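Local atomic coordinates of citrate synthase (Mycobacterium tuberculosis, PDB entry 4TVM), a protein that catalyses the condensation of acetyl-CoA with oxaloacetate and the hydrolysis that releases citrate and CoA, a step of the Krebs cycle. Residues I110-F124 and P186-E198. Numbering follows the deposited sequence.
Sequences IQRHTMLHEDLKRFF and PFLYPDNSLTLVE
Met115 and Pro190 mark the nearest approach of the two backbones, their CA atoms 6.7 Å apart; the chains run antiparallel, since Gln111 faces Leu196 at one end and Lys121 faces Phe187 at the other. No backbone hydrogen bond joins them, and side chains make most of the contact. Its polar centre is the Tyr189 hydroxyl, which donates to Glu118 OE1 (OH to OE1 2.7 Å) and accepts from Lys121 NZ (NZ to OH 3.1 Å). OE1 lies at the edge of the tyrosine ring, yet the hydroxyl meets it from 37° out of the carboxylate plane. Lys121 extends from its helix with CG anti to the backbone N (chi1 -163°), which carries CE to 3.5 Å from Tyr189 CZ. Toward the CD1 edge of this ring, Met115 SD makes an oblique Met-aromatic contact, 5.2 Å from the Tyr189 centroid.

In the helical citrate synthase fold, this contact joins the end of helix 100-111, the loop after it and helix 118-122 to the segment leading into helix 196-205, away from the oxaloacetate pocket. Helix 159-182 adjoins both segments: its Tyr177 stacks on Phe187 and also touches Lys121.

Phe187 turns its edge to the face of Phe124 in a T-shaped pair, centroids 5.4 Å apart and planes at 90°; Phe124 CB also sits at that edge, 3.6 Å from Phe187 CZ. Midway, Thr114 OG1 lies against Pro190 CG and CB. At the far end Ile110 CG2 meets Leu196 CD1 at 4.1 Å, and Gln111, bent at chi2, brings its amide to the backbone of Leu194-Leu196.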
loop_
_atom_site.group_PDB
_atom_site.type_symbol
_atom_site.label_atom_id
_atom_site.label_comp_id
_atom_site.label_asym_id
_atom_site.label_seq_id
_atom_site.Cartn_x
_atom_site.Cartn_y
_atom_site.Cartn_z
ATOM N N ILE A 110 -16.765 17.692 -11.072
ATOM C CA ILE A 110 -17.010 16.431 -10.386
ATOM C C ILE A 110 -18.384 15.888 -10.760
ATOM O O ILE A 110 -18.562 14.677 -10.855
ATOM C CB ILE A 110 -16.945 16.609 -8.852
ATOM C CG1 ILE A 110 -15.524 16.920 -8.410
ATOM C CG2 ILE A 110 -17.438 15.367 -8.120
ATOM C CD1 ILE A 110 -15.445 17.422 -6.986
ATOM N N GLN A 111 -19.368 16.761 -10.947
ATOM C CA GLN A 111 -20.744 16.282 -11.108
ATOM C C GLN A 111 -20.890 15.566 -12.435
ATOM O O GLN A 111 -21.733 14.691 -12.589
ATOM C CB GLN A 111 -21.756 17.436 -10.995
ATOM C CG GLN A 111 -23.073 17.056 -10.340
ATOM C CD GLN A 111 -22.902 16.459 -8.945
ATOM O OE1 GLN A 111 -23.393 15.369 -8.656
ATOM N NE2 GLN A 111 -22.203 17.174 -8.075
ATOM N N ARG A 112 -20.043 15.919 -13.392
ATOM C CA ARG A 112 -20.151 15.352 -14.730
ATOM C C ARG A 112 -19.256 14.107 -14.923
ATOM O O ARG A 112 -19.249 13.548 -16.003
ATOM C CB ARG A 112 -19.951 16.451 -15.824
ATOM C CG ARG A 112 -18.585 17.139 -15.858
ATOM C CD ARG A 112 -18.540 18.383 -16.773
ATOM N NE ARG A 112 -17.166 18.923 -16.877
ATOM C CZ ARG A 112 -16.158 18.357 -17.561
ATOM N NH1 ARG A 112 -16.353 17.235 -18.232
ATOM N NH2 ARG A 112 -14.941 18.914 -17.586
ATOM N N HIS A 113 -18.573 13.642 -13.874
ATOM C CA HIS A 113 -17.732 12.423 -13.947
ATOM C C HIS A 113 -18.111 11.294 -12.983
ATOM O O HIS A 113 -17.291 10.408 -12.693
ATOM C CB HIS A 113 -16.251 12.769 -13.706
ATOM C CG HIS A 113 -15.604 13.505 -14.837
ATOM N ND1 HIS A 113 -15.860 14.831 -15.104
ATOM C CD2 HIS A 113 -14.709 13.102 -15.767
ATOM C CE1 HIS A 113 -15.154 15.214 -16.153
ATOM N NE2 HIS A 113 -14.444 14.183 -16.570
ATOM N N THR A 114 -19.352 11.291 -12.513
ATOM C CA THR A 114 -19.762 10.344 -11.497
ATOM C C THR A 114 -20.199 9.019 -12.048
ATOM O O THR A 114 -20.359 8.054 -11.285
ATOM C CB THR A 114 -20.944 10.868 -10.690
ATOM O OG1 THR A 114 -21.921 11.369 -11.590
ATOM C CG2 THR A 114 -20.515 11.966 -9.732
ATOM N N MET A 115 -20.455 8.962 -13.348
ATOM C CA MET A 115 -20.844 7.709 -13.959
ATOM C C MET A 115 -19.586 6.933 -14.302
ATOM O O MET A 115 -18.659 7.502 -14.860
ATOM C CB MET A 115 -21.651 7.958 -15.219
ATOM C CG MET A 115 -22.733 6.912 -15.429
ATOM S SD MET A 115 -23.836 7.241 -16.803
ATOM C CE MET A 115 -24.834 8.562 -16.079
ATOM N N LEU A 116 -19.559 5.657 -13.923
ATOM C CA LEU A 116 -18.553 4.710 -14.372
ATOM C C LEU A 116 -18.848 4.254 -15.788
ATOM O O LEU A 116 -20.012 4.154 -16.203
ATOM C CB LEU A 116 -18.584 3.419 -13.543
ATOM C CG LEU A 116 -18.765 3.437 -12.046
ATOM C CD1 LEU A 116 -18.713 2.014 -11.524
ATOM C CD2 LEU A 116 -17.690 4.262 -11.394
ATOM N N HIS A 117 -17.785 3.938 -16.506
ATOM C CA HIS A 117 -17.863 3.085 -17.707
ATOM C C HIS A 117 -18.779 1.907 -17.440
ATOM O O HIS A 117 -18.564 1.174 -16.463
ATOM C CB HIS A 117 -16.464 2.533 -18.072
ATOM C CG HIS A 117 -16.330 2.163 -19.513
ATOM N ND1 HIS A 117 -16.832 0.987 -20.029
ATOM C CD2 HIS A 117 -15.758 2.814 -20.552
ATOM C CE1 HIS A 117 -16.576 0.928 -21.321
ATOM N NE2 HIS A 117 -15.932 2.031 -21.662
ATOM N N GLU A 118 -19.776 1.715 -18.306
ATOM C CA GLU A 118 -20.693 0.575 -18.193
ATOM C C GLU A 118 -20.019 -0.791 -17.957
ATOM O O GLU A 118 -20.571 -1.638 -17.231
ATOM C CB GLU A 118 -21.570 0.463 -19.433
ATOM C CG GLU A 118 -22.873 1.234 -19.335
ATOM C CD GLU A 118 -23.760 0.674 -18.259
ATOM O OE1 GLU A 118 -23.937 1.365 -17.236
ATOM O OE2 GLU A 118 -24.240 -0.465 -18.420
ATOM N N ASP A 119 -18.869 -1.030 -18.595
ATOM C CA ASP A 119 -18.106 -2.254 -18.335
ATOM C C ASP A 119 -17.581 -2.337 -16.905
ATOM O O ASP A 119 -17.558 -3.412 -16.296
ATOM C CB ASP A 119 -16.947 -2.395 -19.293
ATOM C CG ASP A 119 -17.370 -2.758 -20.688
ATOM O OD1 ASP A 119 -18.578 -2.867 -20.980
ATOM O OD2 ASP A 119 -16.457 -2.925 -21.515
ATOM N N LEU A 120 -17.159 -1.198 -16.370
ATOM C CA LEU A 120 -16.717 -1.131 -14.977
ATOM C C LEU A 120 -17.874 -1.295 -14.053
ATOM O O LEU A 120 -17.749 -1.891 -12.993
ATOM C CB LEU A 120 -15.986 0.162 -14.652
ATOM C CG LEU A 120 -15.441 0.141 -13.221
ATOM C CD1 LEU A 120 -14.378 -0.923 -13.080
ATOM C CD2 LEU A 120 -14.907 1.495 -12.778
ATOM N N LYS A 121 -19.023 -0.817 -14.462
ATOM C CA LYS A 121 -20.270 -1.151 -13.751
ATOM C C LYS A 121 -20.544 -2.632 -13.763
ATOM O O LYS A 121 -20.762 -3.215 -12.720
ATOM C CB LYS A 121 -21.439 -0.440 -14.399
ATOM C CG LYS A 121 -22.675 -0.363 -13.540
ATOM C CD LYS A 121 -23.899 -0.106 -14.392
ATOM C CE LYS A 121 -25.144 0.084 -13.546
ATOM N NZ LYS A 121 -26.270 -0.707 -14.078
ATOM N N ARG A 122 -20.509 -3.239 -14.957
ATOM C CA ARG A 122 -20.754 -4.672 -15.131
ATOM C C ARG A 122 -19.789 -5.564 -14.342
ATOM O O ARG A 122 -20.184 -6.585 -13.818
ATOM C CB ARG A 122 -20.660 -5.031 -16.609
ATOM C CG ARG A 122 -21.916 -4.771 -17.429
ATOM C CD ARG A 122 -21.591 -4.765 -18.922
ATOM N NE ARG A 122 -20.806 -5.935 -19.317
ATOM C CZ ARG A 122 -20.366 -6.173 -20.555
ATOM N NH1 ARG A 122 -20.627 -5.326 -21.551
ATOM N NH2 ARG A 122 -19.666 -7.279 -20.802
ATOM N N PHE A 123 -18.517 -5.179 -14.295
ATOM C CA PHE A 123 -17.475 -5.853 -13.521
ATOM C C PHE A 123 -17.845 -6.161 -12.073
ATOM O O PHE A 123 -17.317 -7.090 -11.497
ATOM C CB PHE A 123 -16.266 -4.941 -13.544
ATOM C CG PHE A 123 -15.056 -5.469 -12.838
ATOM C CD1 PHE A 123 -14.843 -5.176 -11.504
ATOM C CD2 PHE A 123 -14.077 -6.139 -13.540
ATOM C CE1 PHE A 123 -13.694 -5.597 -10.854
ATOM C CE2 PHE A 123 -12.925 -6.578 -12.899
ATOM C CZ PHE A 123 -12.728 -6.295 -11.551
ATOM N N PHE A 124 -18.776 -5.401 -11.490
ATOM C CA PHE A 124 -19.361 -5.785 -10.201
ATOM C C PHE A 124 -20.077 -7.129 -10.251
ATOM O O PHE A 124 -20.276 -7.783 -9.214
ATOM C CB PHE A 124 -20.312 -4.698 -9.679
ATOM C CG PHE A 124 -19.597 -3.492 -9.059
ATOM C CD1 PHE A 124 -19.169 -2.425 -9.850
ATOM C CD2 PHE A 124 -19.373 -3.432 -7.698
ATOM C CE1 PHE A 124 -18.538 -1.326 -9.297
ATOM C CE2 PHE A 124 -18.760 -2.338 -7.128
ATOM C CZ PHE A 124 -18.338 -1.278 -7.929
ATOM N N PRO A 186 -30.533 -3.582 -6.982
ATOM C CA PRO A 186 -30.169 -2.974 -8.241
ATOM C C PRO A 186 -29.267 -1.808 -8.033
ATOM O O PRO A 186 -29.373 -1.112 -7.025
ATOM C CB PRO A 186 -31.495 -2.448 -8.797
ATOM C CG PRO A 186 -32.553 -3.072 -8.024
ATOM C CD PRO A 186 -31.987 -3.805 -6.863
ATOM N N PHE A 187 -28.397 -1.556 -8.981
ATOM C CA PHE A 187 -27.638 -0.330 -8.902
ATOM C C PHE A 187 -28.524 0.730 -9.483
ATOM O O PHE A 187 -29.223 0.472 -10.435
ATOM C CB PHE A 187 -26.358 -0.377 -9.709
ATOM C CG PHE A 187 -25.353 -1.403 -9.246
ATOM C CD1 PHE A 187 -25.553 -2.215 -8.122
ATOM C CD2 PHE A 187 -24.168 -1.531 -9.931
ATOM C CE1 PHE A 187 -24.574 -3.131 -7.728
ATOM C CE2 PHE A 187 -23.210 -2.437 -9.540
ATOM C CZ PHE A 187 -23.408 -3.236 -8.437
ATOM N N LEU A 188 -28.485 1.931 -8.917
ATOM C CA LEU A 188 -29.089 3.119 -9.555
ATOM C C LEU A 188 -28.012 3.908 -10.285
ATOM O O LEU A 188 -26.837 3.560 -10.205
ATOM C CB LEU A 188 -29.759 4.013 -8.493
ATOM C CG LEU A 188 -31.253 3.750 -8.239
ATOM C CD1 LEU A 188 -31.516 2.260 -8.155
ATOM C CD2 LEU A 188 -31.774 4.448 -6.975
ATOM N N TYR A 189 -28.408 4.984 -10.978
ATOM C CA TYR A 189 -27.457 5.920 -11.580
ATOM C C TYR A 189 -27.467 7.284 -10.905
ATOM O O TYR A 189 -28.406 7.592 -10.228
ATOM C CB TYR A 189 -27.764 6.087 -13.044
ATOM C CG TYR A 189 -27.389 4.885 -13.853
ATOM C CD1 TYR A 189 -26.086 4.722 -14.339
ATOM C CD2 TYR A 189 -28.326 3.907 -14.146
ATOM C CE1 TYR A 189 -25.738 3.611 -15.096
ATOM C CE2 TYR A 189 -27.998 2.814 -14.898
ATOM C CZ TYR A 189 -26.708 2.670 -15.364
ATOM O OH TYR A 189 -26.413 1.574 -16.122
ATOM N N PRO A 190 -26.397 8.085 -11.059
ATOM C CA PRO A 190 -26.397 9.500 -10.658
ATOM C C PRO A 190 -27.573 10.330 -11.171
ATOM O O PRO A 190 -27.969 10.181 -12.311
ATOM C CB PRO A 190 -25.099 10.035 -11.275
ATOM C CG PRO A 190 -24.180 8.866 -11.256
ATOM C CD PRO A 190 -25.021 7.618 -11.347
ATOM N N ASP A 191 -28.120 11.172 -10.298
ATOM C CA ASP A 191 -29.103 12.201 -10.651
ATOM C C ASP A 191 -28.354 13.536 -10.727
ATOM O O ASP A 191 -27.796 13.979 -9.734
ATOM C CB ASP A 191 -30.152 12.251 -9.543
ATOM C CG ASP A 191 -31.388 13.058 -9.915
ATOM O OD1 ASP A 191 -31.350 13.894 -10.850
ATOM O OD2 ASP A 191 -32.418 12.824 -9.253
ATOM N N ASN A 192 -28.327 14.171 -11.894
ATOM C CA ASN A 192 -27.640 15.476 -12.032
ATOM C C ASN A 192 -28.187 16.555 -11.138
ATOM O O ASN A 192 -27.565 17.586 -10.968
ATOM C CB ASN A 192 -27.684 16.011 -13.472
ATOM C CG ASN A 192 -26.443 15.645 -14.265
ATOM O OD1 ASN A 192 -25.339 15.535 -13.716
ATOM N ND2 ASN A 192 -26.618 15.452 -15.558
ATOM N N SER A 193 -29.349 16.305 -10.559
ATOM C CA SER A 193 -30.021 17.297 -9.776
ATOM C C SER A 193 -29.711 17.145 -8.282
ATOM O O SER A 193 -30.402 17.730 -7.456
ATOM C CB SER A 193 -31.526 17.191 -10.025
ATOM O OG SER A 193 -32.188 16.458 -9.004
ATOM N N LEU A 194 -28.680 16.382 -7.927
ATOM C CA LEU A 194 -28.347 16.241 -6.544
ATOM C C LEU A 194 -26.928 16.642 -6.334
ATOM O O LEU A 194 -26.140 16.715 -7.256
ATOM C CB LEU A 194 -28.489 14.808 -6.087
ATOM C CG LEU A 194 -29.892 14.227 -6.188
ATOM C CD1 LEU A 194 -29.896 12.846 -5.560
ATOM C CD2 LEU A 194 -30.943 15.129 -5.549
ATOM N N THR A 195 -26.649 16.878 -5.069
ATOM C CA THR A 195 -25.345 17.083 -4.511
ATOM C C THR A 195 -24.629 15.746 -4.569
ATOM O O THR A 195 -25.272 14.723 -4.720
ATOM C CB THR A 195 -25.607 17.588 -3.077
ATOM O OG1 THR A 195 -25.658 19.015 -3.090
ATOM C CG2 THR A 195 -24.615 17.180 -2.114
ATOM N N LEU A 196 -23.303 15.764 -4.500
ATOM C CA LEU A 196 -22.529 14.557 -4.561
ATOM C C LEU A 196 -22.892 13.682 -3.384
ATOM O O LEU A 196 -23.139 12.499 -3.555
ATOM C CB LEU A 196 -21.036 14.859 -4.515
ATOM C CG LEU A 196 -20.110 13.639 -4.340
ATOM C CD1 LEU A 196 -19.771 12.968 -5.682
ATOM C CD2 LEU A 196 -18.808 14.007 -3.627
ATOM N N VAL A 197 -22.920 14.275 -2.194
ATOM C CA VAL A 197 -23.201 13.559 -0.956
ATOM C C VAL A 197 -24.641 13.084 -0.957
ATOM O O VAL A 197 -24.932 11.972 -0.511
ATOM C CB VAL A 197 -22.963 14.450 0.286
ATOM C CG1 VAL A 197 -23.448 13.761 1.568
ATOM C CG2 VAL A 197 -21.491 14.807 0.426
ATOM N N GLU A 198 -25.552 13.914 -1.440
ATOM C CA GLU A 198 -26.965 13.535 -1.453
ATOM C C GLU A 198 -27.168 12.458 -2.510
ATOM O O GLU A 198 -27.939 11.521 -2.339
ATOM C CB GLU A 198 -27.861 14.771 -1.718
ATOM C CG GLU A 198 -29.361 14.506 -1.679
ATOM C CD GLU A 198 -30.198 15.772 -1.833
ATOM O OE1 GLU A 198 -29.614 16.861 -2.110
ATOM O OE2 GLU A 198 -31.446 15.662 -1.671
#